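Local structure of CRISPR-associated endonuclease Cas9 (Campylobacter jejuni subsp. jejuni serotype O:2, 5X2H) at residues 641-646 / 674-679; 667-672 / 699-704; 715-720 / 765-770. The protein is an RNA-guided endonuclease of CRISPR immunity that, in its natural full-length form, cleaves both strands of DNA matching its guide. All coordinates share one frame; numbering follows the deposited sequence.

Contact 1. Residues 641-646 / 674-679; sequences ETFRKE and KIVKNG. With nucleotides of chain C; nucleotides of chain B.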
# COMPACT_ATOMS: atom_id res chain seq x y z
N GLU A 641 4.90 -4.88 18.27
CA GLU A 641 6.24 -5.01 17.70
C GLU A 641 7.35 -4.80 18.72
O GLU A 641 8.52 -5.05 18.39
CB GLU A 641 6.40 -4.04 16.53
CG GLU A 641 5.43 -4.33 15.39
CD GLU A 641 5.52 -3.32 14.27
OE1 GLU A 641 5.93 -2.18 14.52
OE2 GLU A 641 5.18 -3.68 13.12
N THR A 642 7.04 -4.37 19.93
CA THR A 642 8.05 -4.17 20.97
C THR A 642 8.30 -5.48 21.70
O THR A 642 7.39 -6.01 22.36
CB THR A 642 7.62 -3.09 21.95
OG1 THR A 642 7.41 -1.85 21.25
CG2 THR A 642 8.69 -2.89 23.02
N PHE A 643 9.52 -6.00 21.60
CA PHE A 643 9.91 -7.16 22.39
C PHE A 643 10.19 -6.72 23.82
O PHE A 643 10.87 -5.72 24.05
CB PHE A 643 11.15 -7.81 21.77
CG PHE A 643 11.00 -8.16 20.32
CD1 PHE A 643 9.82 -8.68 19.83
CD2 PHE A 643 12.05 -7.94 19.43
CE1 PHE A 643 9.68 -8.99 18.49
CE2 PHE A 643 11.91 -8.25 18.09
CZ PHE A 643 10.73 -8.78 17.62
N ARG A 644 9.65 -7.46 24.78
CA ARG A 644 9.71 -7.06 26.18
C ARG A 644 10.36 -8.14 27.03
O ARG A 644 10.29 -9.34 26.72
CB ARG A 644 8.31 -6.76 26.73
CG ARG A 644 7.56 -5.72 25.92
CD ARG A 644 6.23 -5.36 26.55
NE ARG A 644 5.56 -4.33 25.77
CZ ARG A 644 5.83 -3.03 25.86
NH1 ARG A 644 6.76 -2.60 26.71
NH2 ARG A 644 5.18 -2.16 25.10
N LYS A 645 10.99 -7.71 28.12
CA LYS A 645 11.49 -8.65 29.12
C LYS A 645 10.36 -9.10 30.02
O LYS A 645 9.44 -8.32 30.32
CB LYS A 645 12.60 -8.00 29.95
CG LYS A 645 13.64 -7.26 29.14
CD LYS A 645 14.95 -7.18 29.90
CE LYS A 645 15.62 -5.82 29.73
NZ LYS A 645 16.98 -5.80 30.33
N GLU A 646 10.41 -10.36 30.46
CA GLU A 646 9.34 -10.88 31.29
C GLU A 646 9.25 -10.16 32.63
O GLU A 646 8.18 -10.17 33.25
CB GLU A 646 9.54 -12.39 31.51
CG GLU A 646 10.80 -12.76 32.27
CD GLU A 646 10.98 -14.26 32.38
OE1 GLU A 646 11.19 -14.91 31.33
OE2 GLU A 646 10.91 -14.78 33.51
N LYS A 674 10.56 -14.25 22.51
CA LYS A 674 10.38 -12.84 22.86
C LYS A 674 8.96 -12.62 23.36
O LYS A 674 7.99 -13.07 22.73
CB LYS A 674 10.65 -11.95 21.65
CG LYS A 674 11.84 -12.39 20.81
CD LYS A 674 11.90 -11.61 19.50
CE LYS A 674 12.87 -12.24 18.52
NZ LYS A 674 14.27 -12.27 19.03
N ILE A 675 8.83 -11.93 24.49
CA ILE A 675 7.53 -11.61 25.07
C ILE A 675 6.94 -10.41 24.33
O ILE A 675 7.61 -9.38 24.16
CB ILE A 675 7.65 -11.32 26.57
CG1 ILE A 675 8.27 -12.51 27.31
CG2 ILE A 675 6.29 -10.97 27.16
CD1 ILE A 675 7.31 -13.67 27.51
N VAL A 676 5.69 -10.54 23.88
CA VAL A 676 5.00 -9.50 23.14
C VAL A 676 3.55 -9.44 23.58
O VAL A 676 2.96 -10.45 23.97
CB VAL A 676 5.09 -9.73 21.61
CG1 VAL A 676 6.52 -9.56 21.11
CG2 VAL A 676 4.56 -11.12 21.27
N LYS A 677 2.97 -8.24 23.52
CA LYS A 677 1.55 -8.07 23.81
C LYS A 677 0.71 -8.46 22.59
O LYS A 677 1.22 -8.63 21.48
CB LYS A 677 1.25 -6.63 24.22
CG LYS A 677 1.97 -6.18 25.49
CD LYS A 677 1.50 -4.81 25.92
CE LYS A 677 2.18 -4.37 27.22
NZ LYS A 677 1.71 -3.03 27.65
N ASN A 678 -0.59 -8.59 22.82
CA ASN A 678 -1.49 -9.03 21.76
C ASN A 678 -1.62 -7.98 20.66
O ASN A 678 -1.31 -6.80 20.84
CB ASN A 678 -2.87 -9.35 22.33
CG ASN A 678 -2.98 -10.78 22.82
OD1 ASN A 678 -2.68 -11.72 22.09
ND2 ASN A 678 -3.39 -10.95 24.08
N GLY A 679 -2.08 -8.44 19.51
CA GLY A 679 -2.58 -7.57 18.46
C GLY A 679 -4.06 -7.32 18.65
O GLY A 679 -4.60 -7.42 19.76
P DG C 9 4.48 -1.48 19.11
OP1 DG C 9 3.83 -2.29 18.05
OP2 DG C 9 5.06 -2.14 20.29
O5' DG C 9 5.63 -0.60 18.45
C5' DG C 9 5.43 0.02 17.19
C4' DG C 9 6.51 1.04 16.92
O4' DG C 9 7.80 0.37 16.85
C3' DG C 9 6.35 1.82 15.61
O3' DG C 9 6.38 3.21 15.87
C2' DG C 9 7.53 1.37 14.75
C1' DG C 9 8.54 0.89 15.78
N9 DG C 9 9.42 -0.16 15.27
C8 DG C 9 9.05 -1.44 14.94
N7 DG C 9 10.04 -2.17 14.50
C5 DG C 9 11.13 -1.32 14.54
C6 DG C 9 12.48 -1.55 14.18
O6 DG C 9 12.99 -2.59 13.75
N1 DG C 9 13.27 -0.42 14.37
C2 DG C 9 12.81 0.79 14.86
N2 DG C 9 13.72 1.76 14.98
N3 DG C 9 11.55 1.02 15.20
C4 DG C 9 10.77 -0.08 15.01
P U B 22 17.57 0.01 21.76
OP1 U B 22 17.45 0.78 23.03
OP2 U B 22 18.91 -0.41 21.29
O5' U B 22 16.67 -1.30 21.89
C5' U B 22 15.32 -1.21 22.31
C4' U B 22 14.56 -2.47 21.99
O4' U B 22 14.66 -2.76 20.57
C3' U B 22 15.06 -3.74 22.65
O3' U B 22 14.60 -3.87 23.99
C2' U B 22 14.53 -4.83 21.72
O2' U B 22 13.16 -5.08 21.97
C1' U B 22 14.65 -4.15 20.36
N1 U B 22 15.88 -4.54 19.61
C2 U B 22 15.85 -5.76 18.96
O2 U B 22 14.90 -6.52 19.00
N3 U B 22 16.99 -6.07 18.27
C4 U B 22 18.13 -5.30 18.15
O4 U B 22 19.07 -5.73 17.48
C5 U B 22 18.08 -4.05 18.85
C6 U B 22 16.98 -3.72 19.53
P A B 47 19.44 -15.86 12.34
OP1 A B 47 18.95 -16.97 11.48
OP2 A B 47 20.07 -14.65 11.75
O5' A B 47 18.23 -15.32 13.23
C5' A B 47 17.44 -16.21 14.01
C4' A B 47 16.47 -15.45 14.88
O4' A B 47 17.18 -14.66 15.86
C3' A B 47 15.58 -14.44 14.17
O3' A B 47 14.50 -15.04 13.49
C2' A B 47 15.16 -13.53 15.31
O2' A B 47 14.15 -14.14 16.09
C1' A B 47 16.44 -13.48 16.14
N9 A B 47 17.26 -12.30 15.80
C8 A B 47 18.31 -12.22 14.92
N7 A B 47 18.83 -11.02 14.83
C5 A B 47 18.07 -10.25 15.71
C6 A B 47 18.12 -8.90 16.08
N6 A B 47 19.00 -8.02 15.59
N1 A B 47 17.22 -8.46 16.99
C2 A B 47 16.33 -9.34 17.49
N3 A B 47 16.19 -10.63 17.22
C4 A B 47 17.10 -11.03 16.31
O HOH W 1 4.69 -5.59 23.20

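Contact 2. Residues 667-672 / 699-704; sequences KIRKVN and PIYTMD. With nucleotides of chain D; nucleotides of chain B.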
# COMPACT_ATOMS: atom_id res chain seq x y z
N LYS A 667 -2.91 -13.83 27.30
CA LYS A 667 -2.83 -12.41 27.62
C LYS A 667 -1.55 -11.79 27.09
O LYS A 667 -1.50 -10.58 26.85
CB LYS A 667 -2.94 -12.21 29.14
CG LYS A 667 -4.26 -12.67 29.74
CD LYS A 667 -4.22 -12.64 31.26
CE LYS A 667 -3.92 -11.24 31.78
NZ LYS A 667 -5.00 -10.28 31.42
N ILE A 668 -0.51 -12.61 26.91
CA ILE A 668 0.71 -12.22 26.22
C ILE A 668 1.17 -13.42 25.41
O ILE A 668 0.77 -14.56 25.66
CB ILE A 668 1.83 -11.77 27.19
CG1 ILE A 668 2.01 -12.79 28.31
CG2 ILE A 668 1.55 -10.37 27.73
CD1 ILE A 668 3.18 -12.49 29.24
N ARG A 669 2.03 -13.15 24.43
CA ARG A 669 2.56 -14.18 23.56
C ARG A 669 4.08 -14.23 23.68
O ARG A 669 4.73 -13.26 24.08
CB ARG A 669 2.17 -13.94 22.10
CG ARG A 669 0.73 -13.51 21.91
CD ARG A 669 -0.25 -14.64 22.14
NE ARG A 669 -1.63 -14.17 22.04
CZ ARG A 669 -2.69 -14.96 21.87
NH1 ARG A 669 -2.53 -16.27 21.77
NH2 ARG A 669 -3.90 -14.43 21.79
N LYS A 670 4.63 -15.38 23.33
CA LYS A 670 6.08 -15.59 23.26
C LYS A 670 6.40 -16.07 21.85
O LYS A 670 6.16 -17.24 21.53
CB LYS A 670 6.54 -16.59 24.32
CG LYS A 670 7.84 -16.21 25.01
CD LYS A 670 8.91 -17.26 24.82
CE LYS A 670 9.33 -17.88 26.14
NZ LYS A 670 8.25 -18.71 26.74
N VAL A 671 6.92 -15.18 21.02
CA VAL A 671 7.32 -15.51 19.66
C VAL A 671 8.84 -15.44 19.57
O VAL A 671 9.45 -14.45 20.02
CB VAL A 671 6.65 -14.60 18.61
CG1 VAL A 671 5.13 -14.65 18.77
CG2 VAL A 671 7.14 -13.16 18.71
N ASN A 672 9.46 -16.49 19.04
CA ASN A 672 10.91 -16.56 18.89
C ASN A 672 11.64 -16.29 20.21
O ASN A 672 12.72 -15.70 20.23
CB ASN A 672 11.40 -15.59 17.81
CG ASN A 672 10.71 -15.83 16.47
OD1 ASN A 672 10.45 -16.97 16.09
ND2 ASN A 672 10.39 -14.74 15.77
N PRO A 699 -12.12 -13.75 24.63
CA PRO A 699 -11.48 -12.84 23.66
C PRO A 699 -10.64 -13.62 22.66
O PRO A 699 -9.96 -14.58 23.01
CB PRO A 699 -10.61 -11.95 24.55
CG PRO A 699 -10.25 -12.83 25.71
CD PRO A 699 -11.39 -13.81 25.90
N ILE A 700 -10.71 -13.20 21.40
CA ILE A 700 -10.07 -13.88 20.29
C ILE A 700 -9.22 -12.87 19.52
O ILE A 700 -9.75 -11.89 18.99
CB ILE A 700 -11.09 -14.56 19.36
CG1 ILE A 700 -11.94 -15.55 20.15
CG2 ILE A 700 -10.39 -15.26 18.20
CD1 ILE A 700 -12.96 -16.30 19.32
N TYR A 701 -7.92 -13.12 19.45
CA TYR A 701 -6.95 -12.19 18.89
C TYR A 701 -6.41 -12.71 17.56
O TYR A 701 -6.60 -13.87 17.18
CB TYR A 701 -5.80 -11.96 19.88
CG TYR A 701 -6.25 -11.44 21.23
CD1 TYR A 701 -6.66 -12.32 22.23
CD2 TYR A 701 -6.27 -10.08 21.50
CE1 TYR A 701 -7.07 -11.85 23.46
CE2 TYR A 701 -6.69 -9.61 22.73
CZ TYR A 701 -7.09 -10.49 23.71
OH TYR A 701 -7.50 -10.02 24.93
N THR A 702 -5.72 -11.82 16.84
CA THR A 702 -5.14 -12.19 15.55
C THR A 702 -4.19 -13.37 15.68
O THR A 702 -4.14 -14.25 14.81
CB THR A 702 -4.42 -11.00 14.93
OG1 THR A 702 -3.54 -10.43 15.91
CG2 THR A 702 -5.41 -9.95 14.46
N MET A 703 -3.43 -13.42 16.78
CA MET A 703 -2.51 -14.54 16.99
C MET A 703 -3.27 -15.85 17.10
O MET A 703 -2.81 -16.89 16.61
CB MET A 703 -1.67 -14.30 18.24
CG MET A 703 -0.76 -15.46 18.58
SD MET A 703 0.33 -15.91 17.21
CE MET A 703 1.64 -14.72 17.42
N ASP A 704 -4.44 -15.84 17.75
CA ASP A 704 -5.21 -17.07 17.92
C ASP A 704 -5.65 -17.63 16.57
O ASP A 704 -5.63 -18.85 16.37
CB ASP A 704 -6.42 -16.80 18.82
CG ASP A 704 -6.02 -16.39 20.22
OD1 ASP A 704 -5.21 -17.11 20.84
OD2 ASP A 704 -6.49 -15.34 20.69
P DA D 4 -5.17 -7.32 25.51
OP1 DA D 4 -4.12 -8.36 25.48
OP2 DA D 4 -6.61 -7.68 25.49
O5' DA D 4 -4.97 -6.41 26.80
C5' DA D 4 -3.73 -5.80 27.05
C4' DA D 4 -3.82 -4.97 28.32
O4' DA D 4 -4.38 -3.66 28.01
C3' DA D 4 -4.74 -5.57 29.40
O3' DA D 4 -4.20 -5.32 30.67
C2' DA D 4 -6.01 -4.77 29.20
C1' DA D 4 -5.40 -3.41 28.94
N9 DA D 4 -6.33 -2.41 28.45
C8 DA D 4 -7.50 -2.61 27.77
N7 DA D 4 -8.15 -1.51 27.49
C5 DA D 4 -7.36 -0.51 28.05
C6 DA D 4 -7.49 0.89 28.11
N6 DA D 4 -8.52 1.56 27.57
N1 DA D 4 -6.51 1.59 28.73
C2 DA D 4 -5.49 0.92 29.27
N3 DA D 4 -5.26 -0.39 29.28
C4 DA D 4 -6.24 -1.05 28.64
P A B 50 7.92 -15.60 12.90
OP1 A B 50 9.03 -16.24 13.65
OP2 A B 50 7.77 -15.81 11.44
O5' A B 50 6.56 -16.06 13.60
C5' A B 50 6.49 -16.26 15.01
C4' A B 50 5.24 -17.01 15.38
O4' A B 50 4.09 -16.29 14.88
C3' A B 50 5.11 -18.40 14.77
O3' A B 50 5.77 -19.39 15.53
C2' A B 50 3.60 -18.60 14.70
O2' A B 50 3.08 -18.97 15.97
C1' A B 50 3.13 -17.19 14.37
N9 A B 50 3.02 -16.97 12.92
C8 A B 50 3.77 -16.10 12.16
N7 A B 50 3.45 -16.11 10.89
C5 A B 50 2.43 -17.04 10.81
C6 A B 50 1.66 -17.51 9.72
N6 A B 50 1.82 -17.09 8.47
N1 A B 50 0.72 -18.45 9.98
C2 A B 50 0.57 -18.87 11.24
N3 A B 50 1.22 -18.50 12.34
C4 A B 50 2.15 -17.58 12.05
P A B 47 19.44 -15.86 12.34
OP1 A B 47 18.95 -16.97 11.48
OP2 A B 47 20.07 -14.65 11.75
O5' A B 47 18.23 -15.32 13.23
C5' A B 47 17.44 -16.21 14.01
C4' A B 47 16.47 -15.45 14.88
O4' A B 47 17.18 -14.66 15.86
C3' A B 47 15.58 -14.44 14.17
O3' A B 47 14.50 -15.04 13.49
C2' A B 47 15.16 -13.53 15.31
O2' A B 47 14.15 -14.14 16.09
C1' A B 47 16.44 -13.48 16.14
N9 A B 47 17.26 -12.30 15.80
C8 A B 47 18.31 -12.22 14.92
N7 A B 47 18.83 -11.02 14.83
C5 A B 47 18.07 -10.25 15.71
C6 A B 47 18.12 -8.90 16.08
N6 A B 47 19.00 -8.02 15.59
N1 A B 47 17.22 -8.46 16.99
C2 A B 47 16.33 -9.34 17.49
N3 A B 47 16.19 -10.63 17.22
C4 A B 47 17.10 -11.03 16.31

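Contact 3. Residues 715-720 / 765-770; sequences VARSKK and SSTVSL. With nucleotides of chain C; nucleotides of chain D.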
# COMPACT_ATOMS: atom_id res chain seq x y z
N VAL A 715 -13.00 -14.89 30.35
CA VAL A 715 -12.23 -14.06 31.27
C VAL A 715 -12.93 -13.99 32.63
O VAL A 715 -14.15 -13.84 32.72
CB VAL A 715 -12.03 -12.65 30.69
CG1 VAL A 715 -11.24 -11.78 31.65
CG2 VAL A 715 -11.34 -12.73 29.33
N ALA A 716 -12.14 -14.10 33.69
CA ALA A 716 -12.59 -13.88 35.05
C ALA A 716 -11.81 -12.72 35.64
O ALA A 716 -10.61 -12.57 35.38
CB ALA A 716 -12.41 -15.13 35.91
N ARG A 717 -12.49 -11.88 36.42
CA ARG A 717 -11.82 -10.74 37.03
C ARG A 717 -10.77 -11.22 38.03
O ARG A 717 -10.91 -12.28 38.65
CB ARG A 717 -12.83 -9.83 37.72
CG ARG A 717 -13.42 -8.78 36.80
CD ARG A 717 -14.32 -7.86 37.58
NE ARG A 717 -14.46 -6.55 36.94
CZ ARG A 717 -13.57 -5.57 37.05
NH1 ARG A 717 -12.46 -5.75 37.75
NH2 ARG A 717 -13.79 -4.41 36.44
N SER A 718 -9.72 -10.42 38.19
CA SER A 718 -8.58 -10.80 39.01
C SER A 718 -8.39 -9.85 40.17
O SER A 718 -8.90 -8.72 40.18
CB SER A 718 -7.29 -10.84 38.17
OG SER A 718 -7.13 -12.09 37.54
N LYS A 719 -7.64 -10.31 41.17
CA LYS A 719 -7.16 -9.43 42.22
C LYS A 719 -6.10 -8.49 41.65
O LYS A 719 -5.74 -8.54 40.48
CB LYS A 719 -6.62 -10.25 43.39
CG LYS A 719 -7.68 -10.62 44.42
CD LYS A 719 -7.10 -11.39 45.60
CE LYS A 719 -6.83 -12.84 45.24
NZ LYS A 719 -6.17 -13.57 46.35
N LYS A 720 -5.58 -7.61 42.52
CA LYS A 720 -4.74 -6.51 42.06
C LYS A 720 -3.51 -7.01 41.32
O LYS A 720 -3.27 -6.66 40.16
CB LYS A 720 -4.34 -5.64 43.26
N SER A 765 -10.67 -6.82 28.45
CA SER A 765 -10.45 -8.07 29.17
C SER A 765 -10.11 -7.85 30.63
O SER A 765 -10.45 -8.69 31.48
CB SER A 765 -9.34 -8.88 28.49
OG SER A 765 -8.10 -8.19 28.56
N SER A 766 -9.46 -6.74 30.97
CA SER A 766 -9.11 -6.50 32.36
C SER A 766 -10.35 -6.27 33.22
O SER A 766 -10.38 -6.69 34.38
CB SER A 766 -8.15 -5.32 32.48
OG SER A 766 -8.71 -4.14 31.92
N THR A 767 -11.38 -5.63 32.68
CA THR A 767 -12.60 -5.35 33.43
C THR A 767 -13.81 -6.13 32.95
O THR A 767 -14.92 -5.90 33.45
CB THR A 767 -12.92 -3.85 33.42
OG1 THR A 767 -13.05 -3.39 32.07
CG2 THR A 767 -11.83 -3.07 34.14
N VAL A 768 -13.64 -7.06 31.99
CA VAL A 768 -14.71 -7.91 31.48
C VAL A 768 -15.92 -7.06 31.14
O VAL A 768 -17.05 -7.35 31.55
CB VAL A 768 -15.07 -9.02 32.50
CG1 VAL A 768 -15.84 -10.15 31.83
CG2 VAL A 768 -13.82 -9.56 33.18
N SER A 769 -15.70 -5.98 30.39
CA SER A 769 -16.73 -4.99 30.13
C SER A 769 -16.72 -4.60 28.66
O SER A 769 -15.79 -4.92 27.91
CB SER A 769 -16.55 -3.75 31.01
OG SER A 769 -15.27 -3.17 30.78
N LEU A 770 -17.76 -3.87 28.26
CA LEU A 770 -17.95 -3.47 26.88
C LEU A 770 -17.77 -1.97 26.72
O LEU A 770 -18.01 -1.19 27.65
CB LEU A 770 -19.34 -3.85 26.37
CG LEU A 770 -19.75 -5.32 26.31
CD1 LEU A 770 -21.21 -5.43 25.88
CD2 LEU A 770 -18.85 -6.12 25.38
O5' DC C 1 -22.71 -6.53 37.50
C5' DC C 1 -21.52 -5.91 37.97
C4' DC C 1 -21.67 -4.40 37.99
O4' DC C 1 -20.64 -3.83 38.84
C3' DC C 1 -21.51 -3.71 36.65
O3' DC C 1 -22.25 -2.49 36.66
C2' DC C 1 -20.01 -3.46 36.60
C1' DC C 1 -19.72 -3.10 38.06
N1 DC C 1 -18.35 -3.45 38.51
C2 DC C 1 -17.43 -2.44 38.80
O2 DC C 1 -17.77 -1.26 38.66
N3 DC C 1 -16.18 -2.78 39.22
C4 DC C 1 -15.85 -4.07 39.35
N4 DC C 1 -14.61 -4.35 39.76
C5 DC C 1 -16.77 -5.11 39.06
C6 DC C 1 -18.00 -4.77 38.65
P DT C 2 -22.18 -1.46 35.42
OP1 DT C 2 -23.43 -0.67 35.44
OP2 DT C 2 -21.80 -2.21 34.20
O5' DT C 2 -20.97 -0.49 35.80
C5' DT C 2 -20.61 0.56 34.93
C4' DT C 2 -20.06 1.73 35.72
O4' DT C 2 -18.98 1.27 36.57
C3' DT C 2 -19.47 2.85 34.88
O3' DT C 2 -19.59 4.07 35.58
C2' DT C 2 -18.01 2.42 34.76
C1' DT C 2 -17.76 1.85 36.15
N1 DT C 2 -16.71 0.79 36.19
C2 DT C 2 -15.45 1.10 36.64
O2 DT C 2 -15.12 2.22 37.01
N3 DT C 2 -14.57 0.05 36.65
C4 DT C 2 -14.82 -1.25 36.25
O4 DT C 2 -13.96 -2.12 36.30
C5 DT C 2 -16.16 -1.51 35.80
C7 DT C 2 -16.56 -2.88 35.34
C6 DT C 2 -17.03 -0.49 35.79
P DA D 5 -3.41 -6.46 31.48
OP1 DA D 5 -2.44 -7.09 30.55
OP2 DA D 5 -4.39 -7.30 32.20
O5' DA D 5 -2.58 -5.62 32.55
C5' DA D 5 -1.55 -4.76 32.10
C4' DA D 5 -1.68 -3.38 32.72
O4' DA D 5 -2.80 -2.68 32.14
C3' DA D 5 -1.90 -3.38 34.24
O3' DA D 5 -0.91 -2.60 34.86
C2' DA D 5 -3.30 -2.76 34.41
C1' DA D 5 -3.46 -1.95 33.14
N9 DA D 5 -4.84 -1.76 32.72
C8 DA D 5 -5.74 -2.74 32.39
N7 DA D 5 -6.91 -2.28 32.03
C5 DA D 5 -6.78 -0.91 32.13
C6 DA D 5 -7.68 0.15 31.89
N6 DA D 5 -8.94 -0.04 31.49
N1 DA D 5 -7.24 1.40 32.09
C2 DA D 5 -5.98 1.59 32.51
N3 DA D 5 -5.04 0.67 32.76
C4 DA D 5 -5.51 -0.57 32.55
O HOH W 2 -16.71 -6.70 35.77
O HOH W 3 -9.43 -8.23 37.00

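Contact 1. Residues 641-646 / 674-679
Arg644 and Ile675 form a single antiparallel bridge, a hydrogen-bonded pair. Its bond across the contact runs from Arg644 N to Ile675 O at 2.9 Å. No ladder follows, because 641-646 crosses strand 674-677 steeply, with end-to-end directions 106° apart. A water adds a second link: it donates to Thr642 O and accepts from Arg644 NE and Lys677 N.

Phe643 lies flat against Lys674. CD of Lys674 sits 3.4 Å above the centre of the ring, a CH-pi contact almost on the ring normal. The last bend of the lysine (chi4 -62°) places NZ for a hydrogen bond to A47 N3 of chain B, at 3.1 Å. The ring edge is met in plane by Val676 CG1, 3.6 Å from Phe643 CD1, and by O2 of U22 of chain B.

Lys677 NZ stands over one face of the Arg644 guanidinium, toward the rim, with Lys677 CE 3.7 Å from Arg644 NE. Thr642 CG2 lies over the centre of the opposite face.

Residues 641-642 also hold DNA. Glu641 N donates to OP1 of DG9 of chain C at 2.8 Å, and Thr642 OG1 donates to OP2 at 2.6 Å. This grip resembles the phosphate-lock loop of other Cas9 proteins.

Arg644 NH2 and Lys677 NZ are 4.4 Å apart, two like charges close together. Arg644 is also bound by Glu648 and by a DNA phosphate, and these negative groups probably offset the repulsion. The contact thus bonds RNA through Lys674 and DNA phosphates through Glu641, Thr642 and Arg644.

Contact 2. Residues 667-672 / 699-704
Arg669 reaches across to helix 702-707 and meets Met703 with a face and Asp704 with an edge. The face of its guanidinium lies on Met703, whose CB is 3.8 Å above the centre of the plane. The two side chains slide past each other in opposite directions. A bend at chi2 (-72°) places Arg669 CD against Met703 CG.

The salt bridge to Asp704 is made at the edge. Arg669 NH1 donates to Asp704 OD1 at 3.0 Å. OD1 lies close to the guanidinium plane, whereas NH1 meets OD1 from above the carboxylate, 45° out of its plane. Arg669 NH2 makes a weak bond to OD2, also part of the salt bridge. The two flat groups are 60° apart, so this is not a coplanar fork. NE donates to Asn678 OD1. NH2 also comes 3.5 Å from Tyr701 CD1, oblique to the ring.

Farther along the strand, Val671 CG1 touches Met703 CE at 3.7 Å. That methyl also approaches the sugar of A50 of chain B, 3.9 Å from its O4'. At the other end of the contact, Tyr701 OH donates to OP2 of DA4 of chain D at 2.6 Å. The protein contact therefore lies between RNA on one side and DNA on the other.

Asp704 has a second task. Its OD2 uses the anti lone pair to accept Tyr701 N at 2.9 Å. Tyr701 is the N-cap and Asp704 the third residue of the helix, so this bond is one half of a capping box. The arrangement is a helix N-terminus whose capping carboxylate also receives an arginine from the beta hairpin of strands 668-671 and 674-677.

Contact 3. Residues 715-720 / 765-770
Arg717 lays one face of its guanidinium against Thr767, whose CA is 3.3 Å above the plane and toward the rim. Ser766 O stands over the same face, farther off. The opposite face carries N4 of DC1 of chain C, 3.1 Å above its centre. The arginine is thus sandwiched between the 765-770 turn and a DNA base. Its NH2 approaches O4 of DT2 of chain C too closely in the model, and that detail is doubtful.

The aliphatic part of Arg717 packs as well. Its CG touches Val768 CG2 at 3.7 Å. The same methyl meets Val715 CG1, also at 3.7 Å. Val715 CG1, anti to the backbone N (chi1 180°), further presses on Ser765 O at 3.2 Å.

No direct hydrogen bond joins the two segments; two waters bridge them. One accepts from Arg717 NE and donates to Thr767 O. Another accepts from Ser718 N and donates to Ser766 O. Their distances to the nitrogens are short in the model.

Ser766 turns away from 715-720, and its OG donates to N7 of DA5 of chain D at 2.6 Å. With Arg717 on chain C, this puts base edges of both DNA strands in touch with the contact, consistent with reading of the PAM duplex.

Behind this shell, Thr767 OG1 and Ser769 OG share a hydrogen bond of 2.6 Å. Val768 has a positive phi of 49° and forms a G1 beta bulge with Ser769, facing Thr764. The turn connects antiparallel strands 756-764 and 769-773. Phe763 of the first strand packs on both Val715 and Val768, and Trp726 also touches Val715.

Contacts 1 and 2 interleave along the chain: 641-646, 667-672, 674-679, then 699-704. Contact 3 follows them in series. The centres of contacts 1 and 2 are 10 Å apart. They share the two-stranded sheet of 668-671 and 674-677, and they touch through the strand pairing of Val676 with Arg669 and through Asn678, which bonds Arg669 and packs on Tyr701. Contact 3 lies 18 Å from contact 2 and 21 Å from contact 1, centre to centre. It meets contact 2 where Pro699 packs on Val715, but does not touch contact 1. The contacts therefore run from the wedge domain into the PAM-interacting C-terminal domain, along a surface that binds guide RNA and both DNA chains.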